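Multifunctional non-homologous end joining DNA repair protein LigD (Mycobacterium tuberculosis, PDB 2IRU) probably repairs DNA double-strand breaks together with Ku by processing, gap filling and resealing the ends, this chain being its manganese-dependent primase-like polymerase domain. Local coordinates at residues P172-S177 with L268-Y273; F139-G144 with K178-Y183; T239-Y244 with T253-R258; K55-G60 with A110-V115; L168-V173 with R258-L263. One frame throughout, in Å; residues are numbered along the deposited sequence.

Contact 1 of 5, residues P172-S177 with L268-Y273; sequences PVTSGS and LRQLSY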
# COMPACT_ATOMS: atom_id res chain seq x y z
N PRO A 172 1.69 -11.27 3.93
CA PRO A 172 2.78 -10.30 4.05
C PRO A 172 3.15 -9.59 2.76
O PRO A 172 3.06 -10.15 1.68
CB PRO A 172 3.97 -11.16 4.51
CG PRO A 172 3.67 -12.57 4.00
CD PRO A 172 2.18 -12.64 3.63
N VAL A 173 3.57 -8.35 2.92
CA VAL A 173 3.96 -7.52 1.78
C VAL A 173 5.17 -6.71 2.22
O VAL A 173 5.06 -5.84 3.11
CB VAL A 173 2.83 -6.54 1.34
CG1 VAL A 173 3.33 -5.71 0.18
CG2 VAL A 173 1.57 -7.30 0.95
N THR A 174 6.34 -6.99 1.65
CA THR A 174 7.53 -6.20 2.00
C THR A 174 7.28 -4.81 1.40
O THR A 174 6.85 -4.72 0.25
CB THR A 174 8.86 -6.84 1.57
OG1 THR A 174 8.80 -7.32 0.22
CG2 THR A 174 9.20 -8.02 2.54
N SER A 175 7.51 -3.77 2.17
CA SER A 175 7.06 -2.41 1.79
C SER A 175 7.84 -1.77 0.66
O SER A 175 7.37 -0.76 0.12
CB SER A 175 7.16 -1.46 3.00
OG SER A 175 8.50 -1.16 3.29
N GLY A 176 9.03 -2.30 0.31
CA GLY A 176 9.93 -1.65 -0.66
C GLY A 176 10.89 -0.67 -0.03
O GLY A 176 11.85 -0.24 -0.64
N SER A 177 10.60 -0.31 1.23
CA SER A 177 11.45 0.59 2.00
C SER A 177 12.19 -0.19 3.07
O SER A 177 13.24 -0.76 2.79
CB SER A 177 10.60 1.71 2.61
OG SER A 177 10.12 2.56 1.59
N LEU A 268 16.47 -12.21 3.31
CA LEU A 268 15.29 -11.50 2.82
C LEU A 268 15.64 -10.04 2.52
O LEU A 268 16.29 -9.35 3.30
CB LEU A 268 14.08 -11.59 3.77
CG LEU A 268 12.77 -10.91 3.29
CD1 LEU A 268 11.93 -11.82 2.42
CD2 LEU A 268 11.93 -10.46 4.44
N ARG A 269 15.21 -9.59 1.35
CA ARG A 269 15.43 -8.22 0.96
C ARG A 269 14.23 -7.71 0.20
O ARG A 269 13.34 -8.48 -0.17
CB ARG A 269 16.66 -8.13 0.07
CG ARG A 269 16.58 -9.03 -1.13
CD ARG A 269 17.68 -8.70 -2.11
NE ARG A 269 17.63 -9.59 -3.27
CZ ARG A 269 16.79 -9.46 -4.30
NH1 ARG A 269 15.87 -8.47 -4.36
NH2 ARG A 269 16.87 -10.35 -5.29
N GLN A 270 14.23 -6.40 -0.04
CA GLN A 270 13.16 -5.78 -0.82
C GLN A 270 13.31 -6.20 -2.29
O GLN A 270 14.44 -6.43 -2.76
CB GLN A 270 13.26 -4.26 -0.71
CG GLN A 270 13.21 -3.76 0.73
CD GLN A 270 11.91 -4.13 1.44
OE1 GLN A 270 10.85 -4.27 0.80
NE2 GLN A 270 11.99 -4.28 2.76
N LEU A 271 12.19 -6.28 -3.02
CA LEU A 271 12.23 -6.69 -4.42
C LEU A 271 12.12 -5.52 -5.38
O LEU A 271 11.46 -4.53 -5.07
CB LEU A 271 11.13 -7.71 -4.72
CG LEU A 271 11.12 -9.00 -3.91
CD1 LEU A 271 9.88 -9.78 -4.26
CD2 LEU A 271 12.39 -9.85 -4.12
N SER A 272 12.77 -5.64 -6.53
CA SER A 272 12.72 -4.60 -7.57
C SER A 272 11.54 -4.84 -8.49
O SER A 272 11.05 -5.99 -8.61
CB SER A 272 14.03 -4.70 -8.35
OG SER A 272 14.24 -3.53 -9.10
N TYR A 273 11.08 -3.78 -9.17
CA TYR A 273 9.99 -3.92 -10.11
C TYR A 273 10.14 -5.05 -11.13
O TYR A 273 9.15 -5.74 -11.45
CB TYR A 273 9.69 -2.59 -10.81
CG TYR A 273 10.65 -2.24 -11.93
CD1 TYR A 273 10.28 -2.47 -13.27
CD2 TYR A 273 11.90 -1.69 -11.68
CE1 TYR A 273 11.11 -2.19 -14.32
CE2 TYR A 273 12.77 -1.41 -12.75
CZ TYR A 273 12.35 -1.64 -14.07
OH TYR A 273 13.17 -1.35 -15.13
O HOH W 1 9.75 -5.45 -1.46

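Contact 2 of 5, residues F139-G144 with K178-Y183; sequences FDLDPG and KGLHLY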
# COMPACT_ATOMS: atom_id res chain seq x y z
N PHE A 139 -1.15 -3.91 9.25
CA PHE A 139 -0.14 -3.65 10.27
C PHE A 139 1.17 -3.27 9.58
O PHE A 139 1.57 -3.93 8.61
CB PHE A 139 0.08 -4.88 11.14
CG PHE A 139 -1.13 -5.29 11.90
CD1 PHE A 139 -1.32 -4.87 13.22
CD2 PHE A 139 -2.09 -6.12 11.30
CE1 PHE A 139 -2.49 -5.26 13.91
CE2 PHE A 139 -3.22 -6.52 11.97
CZ PHE A 139 -3.43 -6.09 13.28
N ASP A 140 1.81 -2.21 10.07
CA ASP A 140 3.11 -1.81 9.55
C ASP A 140 4.11 -2.24 10.62
O ASP A 140 4.08 -1.70 11.73
CB ASP A 140 3.16 -0.28 9.40
CG ASP A 140 4.50 0.25 8.91
OD1 ASP A 140 5.49 -0.51 8.67
OD2 ASP A 140 4.55 1.50 8.78
N LEU A 141 4.95 -3.21 10.28
CA LEU A 141 5.96 -3.70 11.19
C LEU A 141 7.26 -3.00 10.88
O LEU A 141 7.87 -3.24 9.82
CB LEU A 141 6.12 -5.23 11.04
CG LEU A 141 5.13 -6.04 11.89
CD1 LEU A 141 3.65 -5.74 11.64
CD2 LEU A 141 5.43 -7.53 11.68
N ASP A 142 7.66 -2.10 11.76
CA ASP A 142 8.83 -1.29 11.50
C ASP A 142 9.98 -1.70 12.42
O ASP A 142 9.87 -1.50 13.65
CB ASP A 142 8.53 0.20 11.67
CG ASP A 142 9.68 1.08 11.15
OD1 ASP A 142 9.88 1.17 9.91
OD2 ASP A 142 10.41 1.66 12.00
N PRO A 143 11.04 -2.32 11.86
CA PRO A 143 12.15 -2.84 12.67
C PRO A 143 13.03 -1.72 13.25
O PRO A 143 13.57 -0.90 12.50
CB PRO A 143 12.95 -3.71 11.68
CG PRO A 143 12.69 -3.05 10.33
CD PRO A 143 11.25 -2.59 10.42
N GLY A 144 13.17 -1.70 14.58
CA GLY A 144 14.04 -0.74 15.26
C GLY A 144 15.52 -1.00 15.08
O GLY A 144 15.94 -1.96 14.41
N LYS A 178 11.63 -0.22 4.26
CA LYS A 178 12.20 -0.88 5.43
C LYS A 178 11.08 -1.71 6.11
O LYS A 178 11.32 -2.80 6.67
CB LYS A 178 12.71 0.19 6.40
CG LYS A 178 13.28 -0.34 7.73
CD LYS A 178 14.15 0.72 8.43
CE LYS A 178 13.31 1.81 9.11
NZ LYS A 178 14.18 2.92 9.58
N GLY A 179 9.87 -1.19 6.04
CA GLY A 179 8.72 -1.84 6.67
C GLY A 179 8.43 -3.22 6.10
O GLY A 179 8.93 -3.61 5.03
N LEU A 180 7.71 -3.99 6.89
CA LEU A 180 6.99 -5.15 6.41
C LEU A 180 5.52 -4.83 6.74
O LEU A 180 5.23 -4.53 7.90
CB LEU A 180 7.46 -6.38 7.20
CG LEU A 180 6.72 -7.69 6.98
CD1 LEU A 180 6.81 -8.10 5.51
CD2 LEU A 180 7.28 -8.79 7.88
N HIS A 181 4.62 -4.84 5.75
CA HIS A 181 3.20 -4.67 6.01
C HIS A 181 2.51 -6.02 6.01
O HIS A 181 2.90 -6.91 5.25
CB HIS A 181 2.51 -3.78 4.96
CG HIS A 181 2.92 -2.35 5.03
ND1 HIS A 181 2.36 -1.46 5.93
CD2 HIS A 181 3.77 -1.62 4.27
CE1 HIS A 181 2.89 -0.26 5.75
NE2 HIS A 181 3.77 -0.35 4.77
N LEU A 182 1.50 -6.17 6.88
CA LEU A 182 0.71 -7.39 6.95
C LEU A 182 -0.74 -6.96 6.73
O LEU A 182 -1.19 -6.02 7.38
CB LEU A 182 0.78 -8.09 8.34
CG LEU A 182 2.17 -8.52 8.82
CD1 LEU A 182 2.06 -9.29 10.14
CD2 LEU A 182 2.83 -9.41 7.77
N TYR A 183 -1.44 -7.60 5.80
CA TYR A 183 -2.84 -7.33 5.53
C TYR A 183 -3.70 -8.55 5.91
O TYR A 183 -3.30 -9.69 5.71
CB TYR A 183 -3.06 -7.07 4.05
CG TYR A 183 -2.47 -5.77 3.55
CD1 TYR A 183 -3.21 -4.58 3.60
CD2 TYR A 183 -1.16 -5.72 3.03
CE1 TYR A 183 -2.69 -3.37 3.14
CE2 TYR A 183 -0.61 -4.48 2.55
CZ TYR A 183 -1.40 -3.32 2.60
OH TYR A 183 -0.89 -2.11 2.17
O HOH W 2 5.60 1.62 5.90

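Contact 3 of 5, residues T239-Y244 with T253-R258; sequences TTIAPY and TVAAPR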
# COMPACT_ATOMS: atom_id res chain seq x y z
N THR A 239 -3.37 6.61 5.14
CA THR A 239 -3.30 5.92 3.86
C THR A 239 -1.95 5.16 3.89
O THR A 239 -1.03 5.56 4.61
CB THR A 239 -3.46 6.94 2.72
OG1 THR A 239 -3.54 6.27 1.45
CG2 THR A 239 -2.26 7.92 2.73
N THR A 240 -1.88 4.05 3.17
CA THR A 240 -0.74 3.12 3.21
C THR A 240 -0.37 2.75 1.77
O THR A 240 -1.27 2.55 0.91
CB THR A 240 -1.12 1.84 4.03
OG1 THR A 240 -1.39 2.24 5.40
CG2 THR A 240 -0.04 0.81 3.97
N ILE A 241 0.93 2.75 1.50
CA ILE A 241 1.46 2.35 0.19
C ILE A 241 0.73 1.11 -0.34
O ILE A 241 0.60 0.08 0.37
CB ILE A 241 2.98 2.10 0.25
CG1 ILE A 241 3.57 1.94 -1.16
CG2 ILE A 241 3.35 0.86 1.15
CD1 ILE A 241 3.71 3.31 -1.91
N ALA A 242 0.27 1.20 -1.58
CA ALA A 242 -0.50 0.10 -2.14
C ALA A 242 0.34 -1.09 -2.56
O ALA A 242 1.42 -0.90 -3.12
CB ALA A 242 -1.30 0.59 -3.30
N PRO A 243 -0.17 -2.32 -2.33
CA PRO A 243 0.57 -3.45 -2.88
C PRO A 243 0.85 -3.24 -4.39
O PRO A 243 -0.03 -2.73 -5.13
CB PRO A 243 -0.38 -4.63 -2.68
CG PRO A 243 -1.19 -4.25 -1.45
CD PRO A 243 -1.38 -2.74 -1.60
N TYR A 244 2.05 -3.64 -4.80
CA TYR A 244 2.56 -3.47 -6.18
C TYR A 244 2.99 -2.04 -6.57
O TYR A 244 3.57 -1.85 -7.64
CB TYR A 244 1.59 -4.01 -7.22
CG TYR A 244 1.32 -5.48 -7.03
CD1 TYR A 244 2.25 -6.43 -7.49
CD2 TYR A 244 0.12 -5.93 -6.45
CE1 TYR A 244 2.01 -7.80 -7.35
CE2 TYR A 244 -0.14 -7.32 -6.30
CZ TYR A 244 0.82 -8.23 -6.76
OH TYR A 244 0.63 -9.57 -6.64
N THR A 253 12.27 -0.16 -6.05
CA THR A 253 11.71 -1.28 -5.31
C THR A 253 10.18 -1.17 -5.27
O THR A 253 9.60 -0.12 -5.61
CB THR A 253 12.29 -1.36 -3.90
OG1 THR A 253 12.20 -0.05 -3.34
CG2 THR A 253 13.78 -1.79 -3.95
N VAL A 254 9.53 -2.23 -4.78
CA VAL A 254 8.06 -2.32 -4.83
C VAL A 254 7.49 -2.82 -3.50
O VAL A 254 8.15 -3.62 -2.79
CB VAL A 254 7.66 -3.35 -5.96
CG1 VAL A 254 6.16 -3.68 -5.96
CG2 VAL A 254 8.05 -2.81 -7.36
N ALA A 255 6.25 -2.39 -3.21
CA ALA A 255 5.49 -2.98 -2.11
C ALA A 255 5.07 -4.39 -2.57
O ALA A 255 3.99 -4.57 -3.21
CB ALA A 255 4.31 -2.06 -1.78
N ALA A 256 5.92 -5.39 -2.31
CA ALA A 256 5.82 -6.69 -3.01
C ALA A 256 5.18 -7.78 -2.13
O ALA A 256 5.74 -8.07 -1.05
CB ALA A 256 7.19 -7.19 -3.50
N PRO A 257 4.06 -8.40 -2.58
CA PRO A 257 3.56 -9.56 -1.82
C PRO A 257 4.57 -10.69 -1.77
O PRO A 257 5.29 -10.96 -2.78
CB PRO A 257 2.31 -10.02 -2.61
CG PRO A 257 1.84 -8.80 -3.33
CD PRO A 257 3.17 -8.06 -3.70
N ARG A 258 4.62 -11.34 -0.60
CA ARG A 258 5.54 -12.45 -0.36
C ARG A 258 4.77 -13.65 0.19
O ARG A 258 3.62 -13.51 0.65
CB ARG A 258 6.64 -12.06 0.65
CG ARG A 258 7.34 -10.71 0.36
CD ARG A 258 8.00 -10.65 -1.03
NE ARG A 258 9.29 -11.35 -1.09
CZ ARG A 258 10.47 -10.80 -0.78
NH1 ARG A 258 10.55 -9.53 -0.35
NH2 ARG A 258 11.59 -11.51 -0.91

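Contact 4 of 5, residues K55-G60 with A110-V115; sequences KRWPNG and ALEVHV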
# COMPACT_ATOMS: atom_id res chain seq x y z
N LYS A 55 2.13 10.02 -4.71
CA LYS A 55 3.32 10.80 -4.43
C LYS A 55 4.08 10.89 -5.77
O LYS A 55 4.37 9.85 -6.40
CB LYS A 55 4.15 10.27 -3.27
CG LYS A 55 5.18 11.36 -2.84
CD LYS A 55 5.86 11.06 -1.50
CE LYS A 55 6.92 12.15 -1.23
NZ LYS A 55 7.69 11.80 0.03
N ARG A 56 4.36 12.13 -6.20
CA ARG A 56 4.93 12.38 -7.50
C ARG A 56 6.33 12.89 -7.43
O ARG A 56 6.64 13.75 -6.60
CB ARG A 56 4.08 13.41 -8.31
CG ARG A 56 2.68 12.87 -8.60
CD ARG A 56 1.72 13.87 -9.25
NE ARG A 56 2.21 14.33 -10.55
CZ ARG A 56 1.72 15.40 -11.19
NH1 ARG A 56 0.73 16.13 -10.65
NH2 ARG A 56 2.22 15.73 -12.39
N TRP A 57 7.17 12.38 -8.33
CA TRP A 57 8.53 12.89 -8.54
C TRP A 57 8.69 13.34 -10.03
O TRP A 57 9.26 12.59 -10.83
CB TRP A 57 9.54 11.77 -8.25
CG TRP A 57 9.77 11.46 -6.79
CD1 TRP A 57 10.86 11.87 -6.04
CD2 TRP A 57 8.97 10.65 -5.91
NE1 TRP A 57 10.77 11.39 -4.75
CE2 TRP A 57 9.62 10.64 -4.64
CE3 TRP A 57 7.76 9.95 -6.05
CZ2 TRP A 57 9.12 9.94 -3.54
CZ3 TRP A 57 7.25 9.26 -4.96
CH2 TRP A 57 7.93 9.27 -3.70
N PRO A 58 8.21 14.56 -10.40
CA PRO A 58 8.20 15.00 -11.82
C PRO A 58 9.57 14.88 -12.50
O PRO A 58 9.61 14.59 -13.68
CB PRO A 58 7.80 16.50 -11.75
CG PRO A 58 6.98 16.60 -10.49
CD PRO A 58 7.64 15.58 -9.50
N ASN A 59 10.66 15.06 -11.76
CA ASN A 59 11.98 14.89 -12.40
C ASN A 59 12.82 13.77 -11.73
O ASN A 59 14.06 13.74 -11.86
CB ASN A 59 12.78 16.20 -12.49
CG ASN A 59 12.39 17.03 -13.70
OD1 ASN A 59 12.05 16.47 -14.77
ND2 ASN A 59 12.37 18.35 -13.53
N GLY A 60 12.12 12.83 -11.08
CA GLY A 60 12.78 11.61 -10.58
C GLY A 60 13.24 11.76 -9.14
O GLY A 60 13.05 12.83 -8.49
N ALA A 110 3.73 9.64 -10.80
CA ALA A 110 3.23 9.26 -9.45
C ALA A 110 3.82 7.87 -9.16
O ALA A 110 3.15 6.82 -9.37
CB ALA A 110 1.68 9.26 -9.40
N LEU A 111 5.10 7.86 -8.75
CA LEU A 111 5.77 6.57 -8.50
C LEU A 111 5.00 5.79 -7.46
O LEU A 111 4.89 4.56 -7.55
CB LEU A 111 7.23 6.79 -8.03
CG LEU A 111 8.06 7.64 -9.00
CD1 LEU A 111 9.50 7.77 -8.45
CD2 LEU A 111 8.01 7.05 -10.46
N GLU A 112 4.46 6.51 -6.48
CA GLU A 112 3.74 5.87 -5.35
C GLU A 112 2.24 6.08 -5.40
O GLU A 112 1.76 7.21 -5.64
CB GLU A 112 4.28 6.38 -4.03
CG GLU A 112 5.75 5.96 -3.83
CD GLU A 112 6.29 6.22 -2.43
OE1 GLU A 112 5.61 6.88 -1.63
OE2 GLU A 112 7.46 5.81 -2.17
N VAL A 113 1.53 4.98 -5.21
CA VAL A 113 0.06 5.02 -4.96
C VAL A 113 -0.19 4.57 -3.52
O VAL A 113 0.29 3.50 -3.13
CB VAL A 113 -0.68 4.10 -5.96
CG1 VAL A 113 -2.20 4.08 -5.71
CG2 VAL A 113 -0.33 4.53 -7.38
N HIS A 114 -0.91 5.37 -2.74
CA HIS A 114 -1.24 5.06 -1.35
C HIS A 114 -2.75 4.99 -1.22
O HIS A 114 -3.46 5.82 -1.82
CB HIS A 114 -0.73 6.18 -0.44
CG HIS A 114 0.76 6.35 -0.44
ND1 HIS A 114 1.53 6.14 0.68
CD2 HIS A 114 1.61 6.73 -1.42
CE1 HIS A 114 2.80 6.38 0.39
NE2 HIS A 114 2.88 6.77 -0.88
N VAL A 115 -3.26 3.99 -0.49
CA VAL A 115 -4.72 3.86 -0.30
C VAL A 115 -5.04 3.51 1.18
O VAL A 115 -4.20 2.89 1.89
CB VAL A 115 -5.35 2.76 -1.22
CG1 VAL A 115 -5.29 3.19 -2.72
CG2 VAL A 115 -4.68 1.37 -0.99

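Contact 5 of 5, residues L168-V173 with R258-L263; sequences LVTFPV and RTWAEL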
# COMPACT_ATOMS: atom_id res chain seq x y z
N LEU A 168 -8.88 -15.46 11.03
CA LEU A 168 -8.44 -14.52 10.01
C LEU A 168 -7.12 -15.00 9.41
O LEU A 168 -6.36 -15.74 10.06
CB LEU A 168 -8.30 -13.11 10.60
CG LEU A 168 -9.56 -12.42 11.15
CD1 LEU A 168 -9.14 -11.10 11.81
CD2 LEU A 168 -10.62 -12.19 10.07
N VAL A 169 -6.91 -14.63 8.16
CA VAL A 169 -5.73 -15.03 7.39
C VAL A 169 -4.91 -13.77 7.12
O VAL A 169 -5.47 -12.73 6.85
CB VAL A 169 -6.15 -15.71 6.04
CG1 VAL A 169 -4.96 -16.02 5.14
CG2 VAL A 169 -7.00 -17.00 6.31
N THR A 170 -3.59 -13.89 7.17
CA THR A 170 -2.70 -12.74 7.04
C THR A 170 -1.75 -12.89 5.85
O THR A 170 -1.20 -13.98 5.61
CB THR A 170 -1.91 -12.56 8.35
OG1 THR A 170 -2.85 -12.57 9.45
CG2 THR A 170 -1.13 -11.26 8.39
N PHE A 171 -1.55 -11.78 5.13
CA PHE A 171 -0.71 -11.76 3.94
C PHE A 171 0.46 -10.80 4.14
O PHE A 171 0.24 -9.60 4.43
CB PHE A 171 -1.51 -11.29 2.71
CG PHE A 171 -2.70 -12.15 2.41
CD1 PHE A 171 -2.60 -13.21 1.49
CD2 PHE A 171 -3.93 -11.94 3.05
CE1 PHE A 171 -3.69 -14.03 1.21
CE2 PHE A 171 -5.03 -12.75 2.77
CZ PHE A 171 -4.93 -13.80 1.85
N PRO A 172 1.69 -11.27 3.93
CA PRO A 172 2.78 -10.30 4.05
C PRO A 172 3.15 -9.59 2.76
O PRO A 172 3.06 -10.15 1.68
CB PRO A 172 3.97 -11.16 4.51
CG PRO A 172 3.67 -12.57 4.00
CD PRO A 172 2.18 -12.64 3.63
N VAL A 173 3.57 -8.35 2.92
CA VAL A 173 3.96 -7.52 1.78
C VAL A 173 5.17 -6.71 2.22
O VAL A 173 5.06 -5.84 3.11
CB VAL A 173 2.83 -6.54 1.34
CG1 VAL A 173 3.33 -5.71 0.18
CG2 VAL A 173 1.57 -7.30 0.95
N ARG A 258 4.62 -11.34 -0.60
CA ARG A 258 5.54 -12.45 -0.36
C ARG A 258 4.77 -13.65 0.19
O ARG A 258 3.62 -13.51 0.65
CB ARG A 258 6.64 -12.06 0.65
CG ARG A 258 7.34 -10.71 0.36
CD ARG A 258 8.00 -10.65 -1.03
NE ARG A 258 9.29 -11.35 -1.09
CZ ARG A 258 10.47 -10.80 -0.78
NH1 ARG A 258 10.55 -9.53 -0.35
NH2 ARG A 258 11.59 -11.51 -0.91
N THR A 259 5.40 -14.81 0.09
CA THR A 259 4.95 -15.99 0.86
C THR A 259 5.54 -15.98 2.28
O THR A 259 6.60 -15.37 2.55
CB THR A 259 5.35 -17.31 0.18
OG1 THR A 259 6.76 -17.47 0.27
CG2 THR A 259 4.94 -17.32 -1.31
N TRP A 260 4.88 -16.69 3.18
CA TRP A 260 5.40 -16.82 4.55
C TRP A 260 6.79 -17.49 4.54
O TRP A 260 7.69 -17.06 5.26
CB TRP A 260 4.38 -17.53 5.43
CG TRP A 260 3.27 -16.56 5.82
CD1 TRP A 260 2.01 -16.48 5.27
CD2 TRP A 260 3.35 -15.51 6.78
NE1 TRP A 260 1.29 -15.45 5.86
CE2 TRP A 260 2.10 -14.84 6.78
CE3 TRP A 260 4.36 -15.07 7.67
CZ2 TRP A 260 1.82 -13.76 7.64
CZ3 TRP A 260 4.08 -13.98 8.51
CH2 TRP A 260 2.83 -13.33 8.48
N ALA A 261 6.99 -18.47 3.66
CA ALA A 261 8.28 -19.16 3.58
C ALA A 261 9.38 -18.22 3.12
O ALA A 261 10.52 -18.32 3.56
CB ALA A 261 8.20 -20.41 2.69
N GLU A 262 9.03 -17.25 2.27
CA GLU A 262 9.99 -16.24 1.87
C GLU A 262 10.53 -15.44 3.05
O GLU A 262 11.69 -15.05 3.06
CB GLU A 262 9.39 -15.34 0.78
CG GLU A 262 9.56 -15.98 -0.62
CD GLU A 262 8.71 -15.36 -1.70
OE1 GLU A 262 7.96 -14.39 -1.41
OE2 GLU A 262 8.78 -15.87 -2.85
N LEU A 263 9.67 -15.16 4.04
CA LEU A 263 10.10 -14.39 5.21
C LEU A 263 11.12 -15.12 6.06
O LEU A 263 11.85 -14.48 6.81
CB LEU A 263 8.90 -13.98 6.07
CG LEU A 263 7.94 -12.95 5.51
CD1 LEU A 263 7.13 -12.31 6.63
CD2 LEU A 263 8.66 -11.88 4.68
O HOH W 3 1.34 -12.22 0.41

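Contact 1 of 5, residues P172-S177 with L268-Y273
Gln270 makes the polar link to Gly176. Its OE1 accepts the backbone N-H of Gly176, N to OE1 2.7 Å, a short but bent bond with the donor well above the amide carbonyl plane. CG of Gln270 stands beside its own backbone N (chi1 -57°), a bend at chi2 (-61°) sets CD, and the amide oxygen ends beside Gly176 N. Water 1, 2.8 Å from Gln270 OE1, can donate to it, though other acceptors compete for its protons; it accepts from Leu271 N and is hydrogen-bonded to Thr174 OG1, which is also held by Arg258.

Van der Waals contacts are few. Thr174 CB lies 3.3 Å from Gln270 OE1, while Thr174 CG2 and Leu268 CD2 meet tip to tip at 4.1 Å.

Within the turn, Ser175 OG accepts from Ser177 N, an ST turn, and also bonds Gly179. Ser175-Ser177 probably bind substrate; the Gln270 bond, with a water bridging Gln270, Thr174 and Leu271, is consistent with a loop shaped before substrate arrives.

Contact 2 of 5, residues F139-G144 with K178-Y183
The imidazole of His181 carries Asp140 over one of its faces, with Asp140 OD1 on that side and Asp140 CG 3.6 Å from His181 CE1. The carboxylate and ring planes are 35° apart, and the groups pack rather than bond directly. His181 ND1 is buried here with no partner in the model. Water 2 bridges Asp140 OD2 and His181 NE2, donating to the first and accepting a weak bond from the second; OD2 has a further donor in Gln233. Phe139 meets the carbonyl O of Leu182 at its ring edge, 4.0 Å from Phe139 CD2.

These groups sit on neighbouring antiparallel strands of the primase-polymerase fold. Phe139 with Leu182 and Leu141 with Leu180 are hydrogen-bonded pairs, the latter with Leu141 N to Leu180 O at 2.7 Å; Asp140 and His181 form the non-hydrogen-bonded pair between them. By similarity, Asp140 and Asp142 bind both manganese ions of the polymerase site and 178-181 touch substrate, so the Asp140-His181 face is probably the active-site face.

On the other face the apolar side chains pack against helix 149-164: Leu141 CD2 lies 4.1 Å from Leu182 CD1. Where strand 139-143 ends and just before 180-183 begins, Lys178 CG rests 3.8 Å from Pro143 CG. The same lysine brings CE to 3.6 Å from Asp142 OD1, but its NZ stays short of contact with that carboxylate, whose OD2 is salt-bridged to Arg223.

Contact 3 of 5, residues T239-Y244 with T253-R258
Tyr244 reaches Pro257 with the far half of its ring, after a backbone bond has fixed its root: Tyr244 N donates to Ala255 O at 2.7 Å, nearly straight (164°) and in the carbonyl plane. From the backbone, CB leads away from 253-258. CG lies beside the backbone N and anti to the carbonyl carbon (chi1 -60°), and farther out the ring comes back against the other segment. CE1 is the first atom to touch, 3.8 Å from Pro257 CD. CE2 and CZ follow, with CZ 3.6 Å from Pro257 CG, and OH lies equally close to that CG. The two side chains cross at about a right angle, and Pro257 CD stands over one ring face, displaced toward the rim, in a CH-pi contact 4.0 Å from the centroid. The hydroxyl itself is hydrogen-bonded to Asp285.

Ala255 is the centre of an inverse gamma turn that interrupts strand 253-257, and its CB points at 239-244, meeting Ala242 O at 3.4 Å and Ile241 CG1 at 4.1 Å. Val254 CG1 packs on the carbonyl O of Tyr244, an oxygen hydrogen-bonded to Tyr35 OH.

The contact is buried near the middle of the domain. Strand 240-241 edges the antiparallel sheet beside 112-115, strand 253-257 belongs to the mixed sheet, and Tyr244 touches both helix 29-47 (Val42, Met43) and helix 273-283 (Val276, Ile280).

Contact 4 of 5, residues K55-G60 with A110-V115
Lys55 and Glu112 form an antiparallel hydrogen-bonded pair, Lys55 N to Glu112 O at 3.0 Å and a weak return bond from Glu112 N, with a classic beta bulge where Leu111 and Glu112 both face Lys55. Their side chains run side by side in the same direction, CB to CB 4.0 Å. Lys55, extended beyond CG, carries its NZ past the carboxylate to 5.6 Å from Glu112 OE1.

The edge of the Trp57 ring abuts that carboxylate: Trp57 CH2 lies 3.7 Å from Glu112 CD, and the two planes are 66° apart. Leu111 crosses the indole at about a right angle, Leu111 CD1 3.7 Å from Trp57 CE3. Glu112 OE1 accepts from His114 NE2 at 2.8 Å in the imidazole plane, on the anti side of the carboxylate and tilted 30° from its plane, while OE2 is salt-bridged to Arg247. Glu112 thus links His114 and Arg247, which by similarity bind substrate, as does Lys55, and probably helps to position them. Arg56 CG lies 3.8 Å from Ala110 CB.

Strands 53-56 and 112-115 are the inner pair of the four-stranded antiparallel sheet, flanked by 66-68, whose Phe67 meets His114 edge-to-face, and by 240-241.

Contact 5 of 5, residues L168-V173 with R258-L263
Pro172 lies over the indole of Trp260, with CG 3.9 Å above the ring plane and over its centre. Its CD makes a CH-pi contact with the five-membered ring, 4.0 Å from that centroid. At the ring edge, Trp260 NE1 donates to Thr170 O at 2.9 Å; the oxygen is in the indole plane, whereas the N-H approaches from above the carbonyl plane. One face and one edge of the indole are therefore engaged by residues two apart on the same segment. Thr170 CG2 adds a touch on Trp260 CZ2 at 3.9 Å, and Leu263 CD1, from three residues after Trp260, meets Pro172 CB.

A backbone bond, Arg258 N to Pro172 O at 3.0 Å, ties the two segments beside the indole. Water 3 reinforces it by donating to both Pro172 O and Arg258 O.

Behind this shell, a capping box closes the N-terminal end of the short, weakly bonded helix that carries Trp260: Thr259 OG1 accepts from Glu262 N, and Glu262 OE1 accepts from Thr259 N at 3.0 Å, from above the carboxylate plane. The same OE1 forms a long, weak salt bridge with Arg258 NE, and OE2 is salt-bridged to Arg279. Arg258 NH1 is bonded to Thr174 and Arg269.

Helix 260-263 directly follows strand 253-257, the sheet neighbour of 171-174. Trp260 lies between strand 171-174 and helix 149-164, touching Pro172 and, on the helix, Ala156, with a cation-pi contact to Arg160.

How the contacts relate
Along the chain contact 4 closes first; contact 2 then alternates with contacts 1 and 5, inside whose loops contact 3 is nested. Contacts 1 and 5 share Pro172 and Val173 on strand 171-174, which lies between 180-186 of contact 2 and 253-257 of contact 3 in the mixed sheet. Contacts 1 and 3 are closest, centres 8 Å apart, and contacts 4 and 5 farthest, at 26 Å. Contact 4 belongs to the four-stranded sheet. The probable metal and substrate residues thus come from both sheets and from the loop after strand 171-174; contact 3, which holds the probable substrate residue Thr239, joins the sheets through strand 240-241, beside 112-115.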